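Side-chain contacts in endo-arabinase (Bacteroides thetaiotaomicron, PDB 5C0P), which probably hydrolyses O-glycosyl bonds within arabinan, as a member of glycosyl hydrolase family 43 that also binds magnesium: residues Y140-K143 with P147-L150; Y210-D213 with L217-L220. All coordinates share one frame; numbering follows the deposited sequence.

Interaction 1: residues Y140-K143 with P147-L150; sequences YIDK and PWLL
Tyr140 pairs with Trp148 through two backbone hydrogen bonds. Tyr140 N gives one to Trp148 O at 2.9 Å, and Trp148 N gives the other to Tyr140 O at 2.7 Å. The two side chains leave on the same face of the sheet and lie side by side. Tyr140 CD2 is 3.9 Å from Trp148 CD1. The tyrosine ring and the five-membered ring form an oblique pair, with their planes inclined at 40°. Tyr140 CB also approaches Leu150 CD1 at 4.4 Å. The phenol OH is hydrogen-bonded to Arg211 NH1, beyond this hairpin. Ile141 follows on the other face, opposite Pro147, in a non-hydrogen-bonded pair. Its CD1 lies 3.9 Å from Pro147 CB, an apolar contact. Asp142 carries the polar part. Its CG sits between the backbone N and the carbonyl carbon (chi1 71°), which brings the carboxylate to the indole edge. Trp148 NE1 donates to Asp142 OD2 at 3.0 Å. The oxygen lies nearly in the indole plane, but the carboxylate is met on its anti side and its plane is turned 63° from the ring. OD2 also forms a salt bridge with Arg167, while OD1 takes the backbone N of Glu144 and of Asn146. The bond to Glu144 N makes an Asx turn. Both carboxylate oxygens are thus gripped. A leucine in place of Trp148 would probably leave Asp142 OD2 with one partner fewer and open a gap beside the Tyr140 ring. This is an antiparallel beta hairpin, strands 134-141 and 147-153, in one blade of the five-bladed beta-propeller known for family 43.

Interaction 2: residues Y210-D213 with L217-L220; sequences YRLD and LIML
Tyr210 meets Ile218 mainly through the backbone, and its ring lays neither face nor edge on 217-220. The nearest side-chain atom is Tyr210 CB, 4.2 Å from Ile218 O. The ring instead touches Val264 and Lys266 of strand 260-266. The other flat group, the guanidinium of Arg211, also stands clear of 217-220, on a chain bent at chi3, and its NH1 is bound by Tyr140 OH and Ile141 O. Tyr210 N donates to Ile218 O at 2.8 Å, and Ile218 N donates to Tyr210 O at 2.9 Å. Both bonds are nearly straight, with angles at the hydrogen of 168° and 172°. The neighbouring pair, Arg211 with Leu217, is non-hydrogen-bonded. Here the aliphatic base of the arginine does the touching: its CG is 3.7 Å from Leu217 CD2, and its CB nearly as close. The arginine thus offers methylenes to the leucine and its charged end to hairpin 134-141/147-153. Beyond the pair, Leu212 CD2 reaches Ile218 CD1 at 3.8 Å. The leucine keeps CG beside its backbone N (chi1 -55°), and its methyl end comes across to the isoleucine. Ile293 and Phe298 pack on this apolar patch. The arrangement is an antiparallel beta hairpin of strands 205-211 and 217-224, consistent with the first two strands of a propeller blade in family 43.

How the interactions relate
Interaction 1 precedes interaction 2 along the chain, and their centres are about 11 Å apart. Each lies in the hairpin formed by the first two strands of its own antiparallel sheet. The two sheets are consistent with successive blades of the propeller. They share no strand, but the contacts touch. Arg211 bridges the two hairpins, and Tyr140 OH packs 3.4 Å from Leu217 CD2. Leu150 also packs on Pro207 and Ile209 of strand 205-211. The side chains thus join the two blades by polar and apolar contacts. The side chain of Leu150 is about 8 Å from that of Asp136, a residue predicted to tune the pKa of the catalytic glutamate.

Interaction 1: residues Y140-K143 with P147-L150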
ATOM      1  N   TYR A 140      -5.563  -5.619  -5.566  1.00  8.88           N
ATOM      2  CA  TYR A 140      -6.487  -6.555  -4.935  1.00  9.23           C
ATOM      3  C   TYR A 140      -6.901  -7.602  -5.967  1.00 10.48           C
ATOM      4  O   TYR A 140      -7.297  -7.259  -7.084  1.00 11.56           O
ATOM      5  CB  TYR A 140      -7.724  -5.828  -4.383  1.00 11.35           C
ATOM      6  CG  TYR A 140      -8.814  -6.791  -3.966  1.00  9.29           C
ATOM      7  CD1 TYR A 140      -8.631  -7.652  -2.884  1.00 10.42           C
ATOM      8  CD2 TYR A 140     -10.014  -6.878  -4.672  1.00 10.24           C
ATOM      9  CE1 TYR A 140      -9.608  -8.561  -2.511  1.00 11.46           C
ATOM     10  CE2 TYR A 140     -11.006  -7.787  -4.298  1.00  9.63           C
ATOM     11  CZ  TYR A 140     -10.792  -8.628  -3.224  1.00 11.83           C
ATOM     12  OH  TYR A 140     -11.757  -9.530  -2.853  1.00 13.75           O
ATOM     13  N   ILE A 141      -6.803  -8.878  -5.599  1.00 10.15           N
ATOM     14  CA  ILE A 141      -7.250  -9.968  -6.462  1.00  9.86           C
ATOM     15  C   ILE A 141      -8.596 -10.451  -5.953  1.00  9.97           C
ATOM     16  O   ILE A 141      -8.717 -10.920  -4.809  1.00 13.07           O
ATOM     17  CB  ILE A 141      -6.245 -11.142  -6.490  1.00 10.25           C
ATOM     18  CG1 ILE A 141      -4.852 -10.640  -6.900  1.00 12.78           C
ATOM     19  CG2 ILE A 141      -6.754 -12.271  -7.391  1.00 12.36           C
ATOM     20  CD1 ILE A 141      -4.792 -10.012  -8.302  1.00 13.06           C
ATOM     21  N   ASP A 142      -9.620 -10.339  -6.794  1.00 11.30           N
ATOM     22  CA  ASP A 142     -10.968 -10.651  -6.344  1.00 12.01           C
ATOM     23  C   ASP A 142     -11.250 -12.155  -6.310  1.00 15.30           C
ATOM     24  O   ASP A 142     -10.370 -12.968  -6.620  1.00 15.36           O
ATOM     25  CB  ASP A 142     -12.031  -9.840  -7.118  1.00 14.48           C
ATOM     26  CG  ASP A 142     -12.195 -10.273  -8.570  1.00 18.08           C
ATOM     27  OD1 ASP A 142     -11.875 -11.426  -8.917  1.00 14.83           O
ATOM     28  OD2 ASP A 142     -12.696  -9.450  -9.372  1.00 15.70           O
ATOM     29  N   LYS A 143     -12.465 -12.524  -5.923  1.00 16.94           N
ATOM     30  CA  LYS A 143     -12.812 -13.934  -5.752  1.00 23.02           C
ATOM     31  C   LYS A 143     -12.618 -14.786  -7.017  1.00 23.33           C
ATOM     32  O   LYS A 143     -12.352 -15.986  -6.930  1.00 26.67           O
ATOM     33  CB  LYS A 143     -14.250 -14.061  -5.251  1.00 25.57           C
ATOM     34  CG  LYS A 143     -14.626 -15.480  -4.876  1.00 32.47           C
ATOM     35  CD  LYS A 143     -16.126 -15.702  -4.917  1.00 41.31           C
ATOM     36  CE  LYS A 143     -16.449 -17.175  -5.142  1.00 43.88           C
ATOM     37  NZ  LYS A 143     -17.768 -17.553  -4.569  1.00 42.35           N
ATOM     38  N   PRO A 147      -7.753  -8.945 -11.275  1.00 10.27           N
ATOM     39  CA  PRO A 147      -7.009  -7.882 -10.593  1.00 10.11           C
ATOM     40  C   PRO A 147      -7.698  -6.519 -10.579  1.00 11.16           C
ATOM     41  O   PRO A 147      -8.263  -6.077 -11.597  1.00  9.86           O
ATOM     42  CB  PRO A 147      -5.720  -7.787 -11.417  1.00  9.49           C
ATOM     43  CG  PRO A 147      -6.151  -8.157 -12.822  1.00 10.16           C
ATOM     44  CD  PRO A 147      -7.189  -9.255 -12.603  1.00 10.35           C
ATOM     45  N   TRP A 148      -7.614  -5.863  -9.424  1.00  9.22           N
ATOM     46  CA  TRP A 148      -8.106  -4.513  -9.228  1.00  8.83           C
ATOM     47  C   TRP A 148      -6.989  -3.621  -8.749  1.00 10.70           C
ATOM     48  O   TRP A 148      -6.183  -4.025  -7.900  1.00 10.40           O
ATOM     49  CB  TRP A 148      -9.178  -4.494  -8.143  1.00 11.05           C
ATOM     50  CG  TRP A 148     -10.496  -5.103  -8.526  1.00 10.01           C
ATOM     51  CD1 TRP A 148     -10.831  -6.426  -8.505  1.00 11.11           C
ATOM     52  CD2 TRP A 148     -11.659  -4.395  -8.968  1.00 10.60           C
ATOM     53  NE1 TRP A 148     -12.140  -6.586  -8.905  1.00 11.63           N
ATOM     54  CE2 TRP A 148     -12.667  -5.354  -9.196  1.00 10.87           C
ATOM     55  CE3 TRP A 148     -11.945  -3.041  -9.183  1.00 10.85           C
ATOM     56  CZ2 TRP A 148     -13.952  -4.997  -9.634  1.00 13.96           C
ATOM     57  CZ3 TRP A 148     -13.213  -2.687  -9.618  1.00 12.06           C
ATOM     58  CH2 TRP A 148     -14.204  -3.663  -9.834  1.00 12.80           C
ATOM     59  N   LEU A 149      -6.976  -2.401  -9.280  1.00 10.42           N
ATOM     60  CA  LEU A 149      -6.123  -1.324  -8.798  1.00  9.29           C
ATOM     61  C   LEU A 149      -6.918  -0.484  -7.801  1.00  9.14           C
ATOM     62  O   LEU A 149      -8.047  -0.089  -8.087  1.00  9.84           O
ATOM     63  CB  LEU A 149      -5.704  -0.444  -9.979  1.00  9.15           C
ATOM     64  CG  LEU A 149      -4.918   0.815  -9.621  1.00  9.22           C
ATOM     65  CD1 LEU A 149      -3.510   0.420  -9.173  1.00 11.64           C
ATOM     66  CD2 LEU A 149      -4.871   1.756 -10.811  1.00 11.40           C
ATOM     67  N   LEU A 150      -6.335  -0.224  -6.632  1.00 10.30           N
ATOM     68  CA  LEU A 150      -6.903   0.730  -5.677  1.00  9.61           C
ATOM     69  C   LEU A 150      -5.904   1.869  -5.592  1.00 10.66           C
ATOM     70  O   LEU A 150      -4.706   1.631  -5.593  1.00 11.79           O
ATOM     71  CB  LEU A 150      -7.050   0.106  -4.290  1.00 11.36           C
ATOM     72  CG  LEU A 150      -7.729  -1.253  -4.199  1.00 12.66           C
ATOM     73  CD1 LEU A 150      -7.683  -1.757  -2.751  1.00 16.36           C
ATOM     74  CD2 LEU A 150      -9.146  -1.171  -4.714  1.00 15.25           C
TER

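Interaction 2: residues Y210-D213 with L217-L220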
ATOM      1  N   TYR A 210      -8.813  -6.684   2.144  1.00 10.63           N
ATOM      2  CA  TYR A 210      -8.725  -8.088   2.537  1.00  9.57           C
ATOM      3  C   TYR A 210     -10.116  -8.710   2.443  1.00 10.48           C
ATOM      4  O   TYR A 210     -11.081  -8.174   2.993  1.00 11.79           O
ATOM      5  CB  TYR A 210      -8.204  -8.197   3.968  1.00 11.37           C
ATOM      6  CG  TYR A 210      -8.033  -9.620   4.443  1.00 12.75           C
ATOM      7  CD1 TYR A 210      -6.933 -10.371   4.051  1.00 14.69           C
ATOM      8  CD2 TYR A 210      -8.956 -10.204   5.293  1.00 17.75           C
ATOM      9  CE1 TYR A 210      -6.762 -11.678   4.482  1.00 17.17           C
ATOM     10  CE2 TYR A 210      -8.798 -11.511   5.728  1.00 20.75           C
ATOM     11  CZ  TYR A 210      -7.700 -12.239   5.319  1.00 18.06           C
ATOM     12  OH  TYR A 210      -7.546 -13.541   5.757  1.00 19.28           O
ATOM     13  N   ARG A 211     -10.223  -9.844   1.756  1.00  9.86           N
ATOM     14  CA  ARG A 211     -11.505 -10.510   1.571  1.00 11.86           C
ATOM     15  C   ARG A 211     -11.697 -11.587   2.629  1.00 13.93           C
ATOM     16  O   ARG A 211     -10.831 -12.447   2.810  1.00 14.64           O
ATOM     17  CB  ARG A 211     -11.594 -11.144   0.178  1.00 10.62           C
ATOM     18  CG  ARG A 211     -12.927 -11.822  -0.094  1.00 12.62           C
ATOM     19  CD  ARG A 211     -13.007 -12.406  -1.494  1.00 16.21           C
ATOM     20  NE  ARG A 211     -12.088 -13.523  -1.706  1.00 17.07           N
ATOM     21  CZ  ARG A 211     -10.963 -13.453  -2.412  1.00 16.74           C
ATOM     22  NH1 ARG A 211     -10.595 -12.306  -2.971  1.00 14.58           N
ATOM     23  NH2 ARG A 211     -10.200 -14.530  -2.547  1.00 17.43           N
ATOM     24  N   LEU A 212     -12.831 -11.539   3.321  1.00 12.09           N
ATOM     25  CA  LEU A 212     -13.161 -12.541   4.322  1.00 11.41           C
ATOM     26  C   LEU A 212     -13.702 -13.807   3.671  1.00 13.12           C
ATOM     27  O   LEU A 212     -14.093 -13.793   2.499  1.00 14.99           O
ATOM     28  CB  LEU A 212     -14.212 -11.983   5.281  1.00 14.43           C
ATOM     29  CG  LEU A 212     -13.815 -10.671   5.943  1.00 15.34           C
ATOM     30  CD1 LEU A 212     -14.922 -10.195   6.881  1.00 21.54           C
ATOM     31  CD2 LEU A 212     -12.513 -10.847   6.709  1.00 17.86           C
ATOM     32  N   ASP A 213     -13.751 -14.894   4.440  1.00 16.92           N
ATOM     33  CA  ASP A 213     -14.177 -16.180   3.894  1.00 16.17           C
ATOM     34  C   ASP A 213     -15.604 -16.158   3.361  1.00 17.86           C
ATOM     35  O   ASP A 213     -15.941 -16.923   2.462  1.00 21.89           O
ATOM     36  CB  ASP A 213     -14.020 -17.301   4.931  1.00 19.07           C
ATOM     37  CG  ASP A 213     -12.569 -17.649   5.212  1.00 25.14           C
ATOM     38  OD1 ASP A 213     -11.662 -17.117   4.530  1.00 28.27           O
ATOM     39  OD2 ASP A 213     -12.341 -18.472   6.121  1.00 29.65           O
ATOM     40  N   LEU A 217     -15.767  -7.723   2.292  1.00  9.09           N
ATOM     41  CA  LEU A 217     -14.471  -7.075   2.144  1.00  9.74           C
ATOM     42  C   LEU A 217     -14.222  -6.085   3.259  1.00 11.24           C
ATOM     43  O   LEU A 217     -15.123  -5.339   3.662  1.00 10.51           O
ATOM     44  CB  LEU A 217     -14.382  -6.329   0.811  1.00  9.78           C
ATOM     45  CG  LEU A 217     -14.800  -7.086  -0.443  1.00 10.17           C
ATOM     46  CD1 LEU A 217     -14.694  -6.168  -1.650  1.00  9.68           C
ATOM     47  CD2 LEU A 217     -13.927  -8.307  -0.608  1.00 10.97           C
ATOM     48  N   ILE A 218     -12.996  -6.105   3.773  1.00 10.62           N
ATOM     49  CA  ILE A 218     -12.525  -5.040   4.643  1.00  9.13           C
ATOM     50  C   ILE A 218     -11.464  -4.233   3.905  1.00 12.95           C
ATOM     51  O   ILE A 218     -10.545  -4.804   3.299  1.00 11.91           O
ATOM     52  CB  ILE A 218     -11.913  -5.603   5.936  1.00 12.18           C
ATOM     53  CG1 ILE A 218     -12.913  -6.510   6.648  1.00 14.78           C
ATOM     54  CG2 ILE A 218     -11.468  -4.466   6.864  1.00 15.02           C
ATOM     55  CD1 ILE A 218     -12.329  -7.219   7.869  1.00 18.92           C
HETATM   56  N   MSE A 219     -11.580  -2.910   3.957  1.00 11.11           N
HETATM   57  CA  MSE A 219     -10.501  -2.062   3.466  1.00 12.13           C
HETATM   58  C   MSE A 219      -9.821  -1.382   4.625  1.00 10.29           C
HETATM   59  O   MSE A 219     -10.471  -0.820   5.508  1.00 12.37           O
HETATM   60  CB  MSE A 219     -10.962  -1.004   2.466  1.00 13.07           C
HETATM   61  CG  MSE A 219      -9.767  -0.215   1.886  1.00 15.78           C
HETATM   62 SE   MSE A 219     -10.340   1.257   0.848  0.58 18.83          SE
HETATM   63  CE  MSE A 219     -10.907   0.221  -0.691  1.00 18.92           C
ATOM     64  N   LEU A 220      -8.499  -1.467   4.637  1.00  7.99           N
ATOM     65  CA  LEU A 220      -7.702  -0.639   5.528  1.00  9.63           C
ATOM     66  C   LEU A 220      -7.207   0.565   4.746  1.00  8.54           C
ATOM     67  O   LEU A 220      -6.959   0.487   3.533  1.00 10.50           O
ATOM     68  CB  LEU A 220      -6.509  -1.421   6.072  1.00 10.37           C
ATOM     69  CG  LEU A 220      -6.863  -2.667   6.885  1.00 11.58           C
ATOM     70  CD1 LEU A 220      -5.578  -3.353   7.332  1.00 15.53           C
ATOM     71  CD2 LEU A 220      -7.728  -2.314   8.083  1.00 13.59           C
TER